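Local coordinates for UBP3-associated protein BRE5 (Saccharomyces cerevisiae, PDB 2QIY) that acts with the ubiquitin protease UBP3 as a partner in de-ubiquitination, here represented by its NTF2-like domain, at residues L19-L33 with F75-L89. Residues are numbered along the deposited sequence; the frame is centred on the assembly and turned at random.
Sequences LQNYYERMRTDPSKL and FSRNDAKVRSLKLKL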
ATOM      1  N   LEU A  19      -1.156  -6.467 -13.271  1.00 24.41           N
ATOM      2  CA  LEU A  19      -1.397  -7.210 -12.037  1.00 25.13           C
ATOM      3  C   LEU A  19      -1.846  -8.617 -12.368  1.00 25.26           C
ATOM      4  O   LEU A  19      -1.375  -9.586 -11.770  1.00 25.39           O
ATOM      5  CB  LEU A  19      -2.474  -6.516 -11.216  1.00 24.32           C
ATOM      6  CG  LEU A  19      -2.224  -5.591 -10.018  1.00 28.23           C
ATOM      7  CD1 LEU A  19      -0.771  -5.351  -9.579  1.00 23.38           C
ATOM      8  CD2 LEU A  19      -3.086  -4.358 -10.054  1.00 25.16           C
ATOM      9  N   GLN A  20      -2.759  -8.739 -13.331  1.00 25.94           N
ATOM     10  CA  GLN A  20      -3.252 -10.071 -13.687  1.00 27.77           C
ATOM     11  C   GLN A  20      -2.104 -10.944 -14.190  1.00 27.52           C
ATOM     12  O   GLN A  20      -1.946 -12.076 -13.736  1.00 27.89           O
ATOM     13  CB  GLN A  20      -4.432 -10.008 -14.669  1.00 27.64           C
ATOM     14  CG  GLN A  20      -5.316 -11.252 -14.532  1.00 30.92           C
ATOM     15  CD  GLN A  20      -6.658 -11.154 -15.254  1.00 30.50           C
ATOM     16  OE1 GLN A  20      -7.038 -10.105 -15.774  1.00 33.26           O
ATOM     17  NE2 GLN A  20      -7.384 -12.269 -15.281  1.00 35.52           N
ATOM     18  N   ASN A  21      -1.267 -10.387 -15.065  1.00 27.63           N
ATOM     19  CA  ASN A  21      -0.095 -11.101 -15.592  1.00 28.14           C
ATOM     20  C   ASN A  21       0.948 -11.497 -14.537  1.00 27.60           C
ATOM     21  O   ASN A  21       1.470 -12.620 -14.566  1.00 27.58           O
ATOM     22  CB  ASN A  21       0.557 -10.317 -16.732  1.00 28.73           C
ATOM     23  CG  ASN A  21      -0.321 -10.264 -17.981  1.00 30.23           C
ATOM     24  OD1 ASN A  21      -1.152 -11.149 -18.211  1.00 33.12           O
ATOM     25  ND2 ASN A  21      -0.145  -9.224 -18.788  1.00 30.48           N
ATOM     26  N   TYR A  22       1.211 -10.587 -13.598  1.00 26.25           N
ATOM     27  CA  TYR A  22       2.141 -10.816 -12.487  1.00 25.89           C
ATOM     28  C   TYR A  22       1.720 -12.001 -11.606  1.00 25.52           C
ATOM     29  O   TYR A  22       2.523 -12.892 -11.330  1.00 25.28           O
ATOM     30  CB  TYR A  22       2.198  -9.547 -11.639  1.00 25.56           C
ATOM     31  CG  TYR A  22       3.007  -9.636 -10.373  1.00 25.23           C
ATOM     32  CD1 TYR A  22       4.361  -9.341 -10.377  1.00 27.12           C
ATOM     33  CD2 TYR A  22       2.405  -9.964  -9.155  1.00 23.95           C
ATOM     34  CE1 TYR A  22       5.104  -9.389  -9.196  1.00 26.79           C
ATOM     35  CE2 TYR A  22       3.139 -10.013  -7.954  1.00 24.57           C
ATOM     36  CZ  TYR A  22       4.494  -9.731  -7.986  1.00 25.46           C
ATOM     37  OH  TYR A  22       5.222  -9.781  -6.823  1.00 25.48           O
ATOM     38  N   TYR A  23       0.467 -12.012 -11.159  1.00 25.14           N
ATOM     39  CA  TYR A  23       0.048 -13.093 -10.263  1.00 25.65           C
ATOM     40  C   TYR A  23      -0.098 -14.415 -10.973  1.00 26.15           C
ATOM     41  O   TYR A  23       0.171 -15.474 -10.396  1.00 26.08           O
ATOM     42  CB  TYR A  23      -1.213 -12.740  -9.488  1.00 25.40           C
ATOM     43  CG  TYR A  23      -1.030 -11.586  -8.528  1.00 25.78           C
ATOM     44  CD1 TYR A  23      -0.220 -11.701  -7.387  1.00 24.32           C
ATOM     45  CD2 TYR A  23      -1.686 -10.372  -8.751  1.00 24.39           C
ATOM     46  CE1 TYR A  23      -0.056 -10.609  -6.497  1.00 25.47           C
ATOM     47  CE2 TYR A  23      -1.547  -9.301  -7.874  1.00 25.07           C
ATOM     48  CZ  TYR A  23      -0.732  -9.420  -6.757  1.00 25.15           C
ATOM     49  OH  TYR A  23      -0.602  -8.357  -5.898  1.00 26.99           O
ATOM     50  N   GLU A  24      -0.473 -14.371 -12.243  1.00 26.36           N
ATOM     51  CA  GLU A  24      -0.648 -15.610 -12.961  1.00 28.16           C
ATOM     52  C   GLU A  24       0.699 -16.224 -13.323  1.00 27.97           C
ATOM     53  O   GLU A  24       0.810 -17.446 -13.390  1.00 28.33           O
ATOM     54  CB  GLU A  24      -1.582 -15.427 -14.146  1.00 27.62           C
ATOM     55  CG  GLU A  24      -3.048 -15.220 -13.702  1.00 28.38           C
ATOM     56  CD  GLU A  24      -3.996 -14.949 -14.867  1.00 30.54           C
ATOM     57  OE1 GLU A  24      -3.510 -14.655 -15.984  1.00 32.64           O
ATOM     58  OE2 GLU A  24      -5.233 -15.061 -14.670  1.00 32.62           O
ATOM     59  N   ARG A  25       1.725 -15.382 -13.510  1.00 27.64           N
ATOM     60  CA  ARG A  25       3.088 -15.872 -13.760  1.00 27.69           C
ATOM     61  C   ARG A  25       3.617 -16.666 -12.572  1.00 26.93           C
ATOM     62  O   ARG A  25       4.434 -17.579 -12.749  1.00 26.66           O
ATOM     63  CB  ARG A  25       4.063 -14.727 -14.096  1.00 27.80           C
ATOM     64  CG  ARG A  25       3.876 -14.160 -15.478  1.00 31.60           C
ATOM     65  CD  ARG A  25       5.052 -13.277 -15.866  1.00 37.23           C
ATOM     66  NE  ARG A  25       4.812 -11.854 -15.609  1.00 42.69           N
ATOM     67  CZ  ARG A  25       5.338 -11.170 -14.602  1.00 43.76           C
ATOM     68  NH1 ARG A  25       6.155 -11.766 -13.736  1.00 47.76           N
ATOM     69  NH2 ARG A  25       5.065  -9.877 -14.465  1.00 43.16           N
ATOM     70  N   MET A  26       3.169 -16.311 -11.367  1.00 26.07           N
ATOM     71  CA  MET A  26       3.505 -17.072 -10.168  1.00 26.22           C
ATOM     72  C   MET A  26       2.967 -18.480 -10.235  1.00 25.39           C
ATOM     73  O   MET A  26       3.627 -19.422  -9.792  1.00 25.22           O
ATOM     74  CB  MET A  26       2.938 -16.405  -8.931  1.00 26.28           C
ATOM     75  CG  MET A  26       3.546 -15.063  -8.732  1.00 27.36           C
ATOM     76  SD  MET A  26       3.221 -14.514  -7.061  1.00 28.83           S
ATOM     77  CE  MET A  26       4.276 -13.049  -7.004  1.00 27.48           C
ATOM     78  N   ARG A  27       1.751 -18.609 -10.749  1.00 24.41           N
ATOM     79  CA  ARG A  27       1.146 -19.911 -10.914  1.00 24.80           C
ATOM     80  C   ARG A  27       1.916 -20.721 -11.946  1.00 24.48           C
ATOM     81  O   ARG A  27       2.192 -21.906 -11.739  1.00 25.01           O
ATOM     82  CB  ARG A  27      -0.290 -19.757 -11.386  1.00 24.84           C
ATOM     83  CG  ARG A  27      -1.120 -21.044 -11.393  1.00 27.56           C
ATOM     84  CD  ARG A  27      -2.536 -20.750 -11.889  1.00 31.27           C
ATOM     85  NE  ARG A  27      -2.488 -20.157 -13.227  1.00 37.08           N
ATOM     86  CZ  ARG A  27      -3.370 -19.297 -13.744  1.00 39.77           C
ATOM     87  NH1 ARG A  27      -4.432 -18.891 -13.053  1.00 38.17           N
ATOM     88  NH2 ARG A  27      -3.182 -18.839 -14.979  1.00 40.39           N
ATOM     89  N   THR A  28       2.251 -20.082 -13.056  1.00 23.75           N
ATOM     90  CA  THR A  28       2.755 -20.826 -14.208  1.00 23.67           C
ATOM     91  C   THR A  28       4.250 -21.135 -14.182  1.00 22.48           C
ATOM     92  O   THR A  28       4.650 -22.223 -14.633  1.00 21.63           O
ATOM     93  CB  THR A  28       2.359 -20.167 -15.554  1.00 24.21           C
ATOM     94  OG1 THR A  28       2.975 -18.895 -15.656  1.00 27.45           O
ATOM     95  CG2 THR A  28       0.873 -19.970 -15.636  1.00 25.72           C
ATOM     96  N   ASP A  29       5.072 -20.196 -13.699  1.00 21.01           N
ATOM     97  CA  ASP A  29       6.529 -20.435 -13.668  1.00 21.45           C
ATOM     98  C   ASP A  29       7.306 -19.439 -12.817  1.00 21.00           C
ATOM     99  O   ASP A  29       7.763 -18.414 -13.329  1.00 21.28           O
ATOM    100  CB  ASP A  29       7.114 -20.469 -15.083  1.00 20.83           C
ATOM    101  CG  ASP A  29       8.545 -20.979 -15.109  1.00 22.44           C
ATOM    102  OD1 ASP A  29       9.162 -21.136 -14.018  1.00 21.54           O
ATOM    103  OD2 ASP A  29       9.064 -21.222 -16.228  1.00 22.02           O
ATOM    104  N   PRO A  30       7.467 -19.730 -11.514  1.00 21.09           N
ATOM    105  CA  PRO A  30       8.196 -18.825 -10.607  1.00 21.06           C
ATOM    106  C   PRO A  30       9.627 -18.507 -11.060  1.00 21.06           C
ATOM    107  O   PRO A  30      10.152 -17.446 -10.728  1.00 20.90           O
ATOM    108  CB  PRO A  30       8.205 -19.601  -9.280  1.00 21.76           C
ATOM    109  CG  PRO A  30       6.964 -20.458  -9.340  1.00 21.25           C
ATOM    110  CD  PRO A  30       6.919 -20.900 -10.794  1.00 21.47           C
ATOM    111  N   SER A  31      10.248 -19.442 -11.776  1.00 20.11           N
ATOM    112  CA  SER A  31      11.643 -19.281 -12.218  1.00 20.22           C
ATOM    113  C   SER A  31      11.834 -18.251 -13.320  1.00 20.46           C
ATOM    114  O   SER A  31      12.985 -17.936 -13.658  1.00 20.79           O
ATOM    115  CB  SER A  31      12.256 -20.638 -12.632  1.00 19.74           C
ATOM    116  OG  SER A  31      11.840 -21.033 -13.933  1.00 21.01           O
ATOM    117  N   LYS A  32      10.736 -17.758 -13.906  1.00 19.91           N
ATOM    118  CA  LYS A  32      10.822 -16.699 -14.933  1.00 19.79           C
ATOM    119  C   LYS A  32      10.263 -15.351 -14.462  1.00 20.62           C
ATOM    120  O   LYS A  32      10.279 -14.359 -15.209  1.00 20.46           O
ATOM    121  CB  LYS A  32      10.095 -17.117 -16.211  1.00 20.52           C
ATOM    122  CG  LYS A  32      10.764 -18.228 -16.966  1.00 19.10           C
ATOM    123  CD  LYS A  32       9.958 -18.531 -18.208  1.00 23.46           C
ATOM    124  CE  LYS A  32      10.643 -19.550 -19.077  1.00 23.64           C
ATOM    125  NZ  LYS A  32       9.662 -20.098 -20.070  1.00 26.60           N
ATOM    126  N   LEU A  33       9.749 -15.318 -13.237  1.00 20.81           N
ATOM    127  CA  LEU A  33       9.249 -14.064 -12.649  1.00 22.29           C
ATOM    128  C   LEU A  33      10.243 -12.927 -12.716  1.00 22.30           C
ATOM    129  O   LEU A  33       9.864 -11.790 -13.005  1.00 22.46           O
ATOM    130  CB  LEU A  33       8.847 -14.261 -11.183  1.00 23.16           C
ATOM    131  CG  LEU A  33       7.574 -15.072 -11.011  1.00 25.75           C
ATOM    132  CD1 LEU A  33       7.457 -15.463  -9.547  1.00 26.84           C
ATOM    133  CD2 LEU A  33       6.376 -14.206 -11.426  1.00 31.10           C
ATOM    134  N   PHE A  75      12.672 -16.413  -5.814  1.00 21.49           N
ATOM    135  CA  PHE A  75      11.460 -17.039  -6.358  1.00 21.36           C
ATOM    136  C   PHE A  75      11.666 -18.517  -6.707  1.00 20.83           C
ATOM    137  O   PHE A  75      10.816 -19.362  -6.439  1.00 21.16           O
ATOM    138  CB  PHE A  75      10.946 -16.282  -7.583  1.00 21.72           C
ATOM    139  CG  PHE A  75      10.202 -15.010  -7.236  1.00 21.66           C
ATOM    140  CD1 PHE A  75      10.525 -13.820  -7.867  1.00 22.17           C
ATOM    141  CD2 PHE A  75       9.173 -15.015  -6.291  1.00 22.12           C
ATOM    142  CE1 PHE A  75       9.839 -12.645  -7.566  1.00 24.67           C
ATOM    143  CE2 PHE A  75       8.474 -13.841  -5.987  1.00 23.47           C
ATOM    144  CZ  PHE A  75       8.811 -12.665  -6.626  1.00 23.13           C
ATOM    145  N   SER A  76      12.816 -18.812  -7.298  1.00 20.94           N
ATOM    146  CA  SER A  76      13.136 -20.162  -7.712  1.00 21.61           C
ATOM    147  C   SER A  76      13.224 -21.137  -6.526  1.00 22.37           C
ATOM    148  O   SER A  76      12.709 -22.270  -6.615  1.00 23.89           O
ATOM    149  CB  SER A  76      14.421 -20.155  -8.542  1.00 21.98           C
ATOM    150  OG  SER A  76      14.207 -19.470  -9.763  1.00 21.82           O
ATOM    151  N   ARG A  77      13.862 -20.711  -5.426  1.00 22.83           N
ATOM    152  CA  ARG A  77      13.982 -21.540  -4.211  1.00 23.42           C
ATOM    153  C   ARG A  77      12.614 -21.895  -3.640  1.00 23.63           C
ATOM    154  O   ARG A  77      12.446 -22.938  -2.994  1.00 24.92           O
ATOM    155  CB  ARG A  77      14.805 -20.830  -3.138  1.00 24.34           C
ATOM    156  N   ASN A  78      11.650 -21.012  -3.883  1.00 23.22           N
ATOM    157  CA  ASN A  78      10.307 -21.144  -3.337  1.00 23.09           C
ATOM    158  C   ASN A  78       9.291 -21.534  -4.387  1.00 23.37           C
ATOM    159  O   ASN A  78       8.083 -21.312  -4.208  1.00 23.24           O
ATOM    160  CB  ASN A  78       9.908 -19.819  -2.689  1.00 22.38           C
ATOM    161  CG  ASN A  78      10.684 -19.572  -1.434  1.00 23.77           C
ATOM    162  OD1 ASN A  78      10.611 -20.378  -0.506  1.00 25.11           O
ATOM    163  ND2 ASN A  78      11.469 -18.493  -1.398  1.00 22.06           N
ATOM    164  N   ASP A  79       9.779 -22.163  -5.455  1.00 23.24           N
ATOM    165  CA  ASP A  79       8.955 -22.484  -6.622  1.00 23.57           C
ATOM    166  C   ASP A  79       7.610 -23.145  -6.250  1.00 23.50           C
ATOM    167  O   ASP A  79       6.547 -22.686  -6.671  1.00 22.64           O
ATOM    168  CB  ASP A  79       9.747 -23.378  -7.595  1.00 23.90           C
ATOM    169  CG  ASP A  79       9.128 -23.432  -8.980  1.00 24.75           C
ATOM    170  OD1 ASP A  79       8.117 -24.135  -9.121  1.00 27.27           O
ATOM    171  OD2 ASP A  79       9.674 -22.798  -9.927  1.00 26.55           O
ATOM    172  N   ALA A  80       7.658 -24.237  -5.481  1.00 24.35           N
ATOM    173  CA  ALA A  80       6.445 -24.986  -5.166  1.00 25.06           C
ATOM    174  C   ALA A  80       5.412 -24.128  -4.435  1.00 25.35           C
ATOM    175  O   ALA A  80       4.206 -24.136  -4.762  1.00 26.16           O
ATOM    176  CB  ALA A  80       6.794 -26.234  -4.351  1.00 25.31           C
ATOM    177  N   LYS A  81       5.886 -23.379  -3.444  1.00 24.93           N
ATOM    178  CA  LYS A  81       5.026 -22.488  -2.659  1.00 25.08           C
ATOM    179  C   LYS A  81       4.442 -21.363  -3.508  1.00 23.74           C
ATOM    180  O   LYS A  81       3.258 -21.087  -3.456  1.00 23.98           O
ATOM    181  CB  LYS A  81       5.816 -21.886  -1.501  1.00 26.18           C
ATOM    182  CG  LYS A  81       5.524 -22.503  -0.160  1.00 32.77           C
ATOM    183  CD  LYS A  81       4.187 -21.977   0.361  1.00 37.78           C
ATOM    184  CE  LYS A  81       3.478 -23.016   1.226  1.00 40.97           C
ATOM    185  NZ  LYS A  81       2.068 -22.628   1.538  1.00 41.90           N
ATOM    186  N   VAL A  82       5.291 -20.737  -4.317  1.00 22.28           N
ATOM    187  CA  VAL A  82       4.897 -19.608  -5.143  1.00 22.11           C
ATOM    188  C   VAL A  82       3.809 -20.071  -6.138  1.00 22.20           C
ATOM    189  O   VAL A  82       2.817 -19.367  -6.364  1.00 22.41           O
ATOM    190  CB  VAL A  82       6.145 -18.975  -5.862  1.00 22.43           C
ATOM    191  CG1 VAL A  82       5.699 -18.009  -6.948  1.00 23.10           C
ATOM    192  CG2 VAL A  82       7.076 -18.278  -4.831  1.00 22.31           C
ATOM    193  N   ARG A  83       3.955 -21.285  -6.674  1.00 21.97           N
ATOM    194  CA  ARG A  83       2.992 -21.823  -7.633  1.00 21.77           C
ATOM    195  C   ARG A  83       1.594 -21.969  -7.027  1.00 21.67           C
ATOM    196  O   ARG A  83       0.593 -22.104  -7.744  1.00 23.06           O
ATOM    197  CB  ARG A  83       3.468 -23.193  -8.127  1.00 21.21           C
ATOM    198  CG  ARG A  83       4.537 -23.108  -9.209  1.00 22.24           C
ATOM    199  CD  ARG A  83       4.948 -24.507  -9.697  1.00 22.01           C
ATOM    200  NE  ARG A  83       5.962 -24.416 -10.758  1.00 24.00           N
ATOM    201  CZ  ARG A  83       5.686 -24.511 -12.053  1.00 27.38           C
ATOM    202  NH1 ARG A  83       4.440 -24.743 -12.442  1.00 27.65           N
ATOM    203  NH2 ARG A  83       6.658 -24.415 -12.964  1.00 28.14           N
ATOM    204  N   SER A  84       1.533 -21.995  -5.704  1.00 21.16           N
ATOM    205  CA  SER A  84       0.272 -22.276  -5.017  1.00 22.04           C
ATOM    206  C   SER A  84      -0.403 -20.990  -4.526  1.00 21.99           C
ATOM    207  O   SER A  84      -1.432 -21.054  -3.860  1.00 22.58           O
ATOM    208  CB  SER A  84       0.490 -23.268  -3.873  1.00 22.15           C
ATOM    209  OG  SER A  84       1.146 -22.669  -2.760  1.00 24.36           O
ATOM    210  N   LEU A  85       0.157 -19.833  -4.901  1.00 21.76           N
ATOM    211  CA  LEU A  85      -0.370 -18.541  -4.447  1.00 20.69           C
ATOM    212  C   LEU A  85      -1.682 -18.231  -5.154  1.00 21.19           C
ATOM    213  O   LEU A  85      -1.809 -18.433  -6.362  1.00 20.71           O
ATOM    214  CB  LEU A  85       0.659 -17.436  -4.676  1.00 21.21           C
ATOM    215  CG  LEU A  85       0.303 -16.006  -4.235  1.00 22.20           C
ATOM    216  CD1 LEU A  85       1.547 -15.195  -3.871  1.00 23.73           C
ATOM    217  CD2 LEU A  85      -0.521 -15.294  -5.333  1.00 23.10           C
ATOM    218  N   LYS A  86      -2.644 -17.738  -4.378  1.00 19.88           N
ATOM    219  CA  LYS A  86      -3.986 -17.444  -4.857  1.00 20.76           C
ATOM    220  C   LYS A  86      -4.411 -16.116  -4.220  1.00 20.33           C
ATOM    221  O   LYS A  86      -3.915 -15.722  -3.165  1.00 20.45           O
ATOM    222  CB  LYS A  86      -4.918 -18.570  -4.406  1.00 20.18           C
ATOM    223  CG  LYS A  86      -4.583 -19.928  -5.066  1.00 20.85           C
ATOM    224  CD  LYS A  86      -5.320 -21.084  -4.417  1.00 22.29           C
ATOM    225  CE  LYS A  86      -4.917 -22.384  -5.070  1.00 28.05           C
ATOM    226  NZ  LYS A  86      -5.778 -22.640  -6.243  1.00 31.48           N
ATOM    227  N   LEU A  87      -5.319 -15.398  -4.861  1.00 19.88           N
ATOM    228  CA  LEU A  87      -5.793 -14.166  -4.220  1.00 19.30           C
ATOM    229  C   LEU A  87      -7.123 -13.704  -4.726  1.00 20.20           C
ATOM    230  O   LEU A  87      -7.538 -14.062  -5.836  1.00 19.51           O
ATOM    231  CB  LEU A  87      -4.784 -13.004  -4.326  1.00 20.10           C
ATOM    232  CG  LEU A  87      -4.540 -12.393  -5.712  1.00 21.56           C
ATOM    233  CD1 LEU A  87      -4.041 -10.949  -5.534  1.00 22.11           C
ATOM    234  CD2 LEU A  87      -3.532 -13.253  -6.488  1.00 22.20           C
ATOM    235  N   LYS A  88      -7.766 -12.920  -3.867  1.00 19.06           N
ATOM    236  CA  LYS A  88      -8.887 -12.070  -4.237  1.00 19.48           C
ATOM    237  C   LYS A  88      -8.326 -10.659  -4.330  1.00 20.75           C
ATOM    238  O   LYS A  88      -7.822 -10.117  -3.338  1.00 21.21           O
ATOM    239  CB  LYS A  88      -9.978 -12.155  -3.179  1.00 19.57           C
ATOM    240  CG  LYS A  88     -11.139 -11.219  -3.443  1.00 21.22           C
ATOM    241  CD  LYS A  88     -12.262 -11.405  -2.430  1.00 23.29           C
ATOM    242  CE  LYS A  88     -13.400 -10.451  -2.751  1.00 28.80           C
ATOM    243  NZ  LYS A  88     -14.571 -10.676  -1.861  1.00 31.57           N
ATOM    244  N   LEU A  89      -8.317 -10.103  -5.537  1.00 21.23           N
ATOM    245  CA  LEU A  89      -7.803  -8.729  -5.756  1.00 21.13           C
ATOM    246  C   LEU A  89      -8.987  -7.776  -5.567  1.00 20.99           C
ATOM    247  O   LEU A  89      -9.962  -7.848  -6.321  1.00 21.77           O
ATOM    248  CB  LEU A  89      -7.244  -8.595  -7.186  1.00 20.88           C
ATOM    249  CG  LEU A  89      -6.143  -7.614  -7.618  1.00 24.48           C
ATOM    250  CD1 LEU A  89      -6.425  -6.999  -8.982  1.00 24.85           C
ATOM    251  CD2 LEU A  89      -5.610  -6.602  -6.557  1.00 23.08           C
TER
HETATM  252  O   HOH W   1       1.613 -24.586 -11.299  1.00 45.20           O
HETATM  253  O   HOH W   2       9.371 -23.675 -12.386  1.00 38.60           O
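P30 packs among V82, D79 and R83 where helix 11-28 of the NTF2 fold gives way to loop, its CG 3.6 Å from V82 CG1. Nearby, L33 CD1 sits over one face of the F75 ring, 3.7 Å from the centroid, a CH-pi contact. Earlier in the helix, M26 SD touches L85 CD1, and the Y23 ring lies between Y22 CD2 on one face and L87 CD1 on the other; Y23 CG is anti to the carbonyl carbon (chi1 -65°), which turns the ring against strand 85-97. That strand edges the curved sheet, which continues into another protein chain through L87-L89. Toward the outer side of the P30 turn the contact becomes polar. R83 lays a guanidinium face over P30 CD and D29 CA, while its NE forms an in-plane salt bridge to the syn lone pair of D79 OD1 (2.7 Å). Replacing D79 with an alanine would probably leave R83 NE without its carboxylate mate and the guanidinium freer to swing off P30. One water joins R27 O to R83 NH1. Another accepts from R83 NH2 and donates to both D79 OD2 (2.6 Å) and D29 OD1, bridging two like-charged carboxylates; S31 OG also donates to D29 OD1, at 2.7 Å.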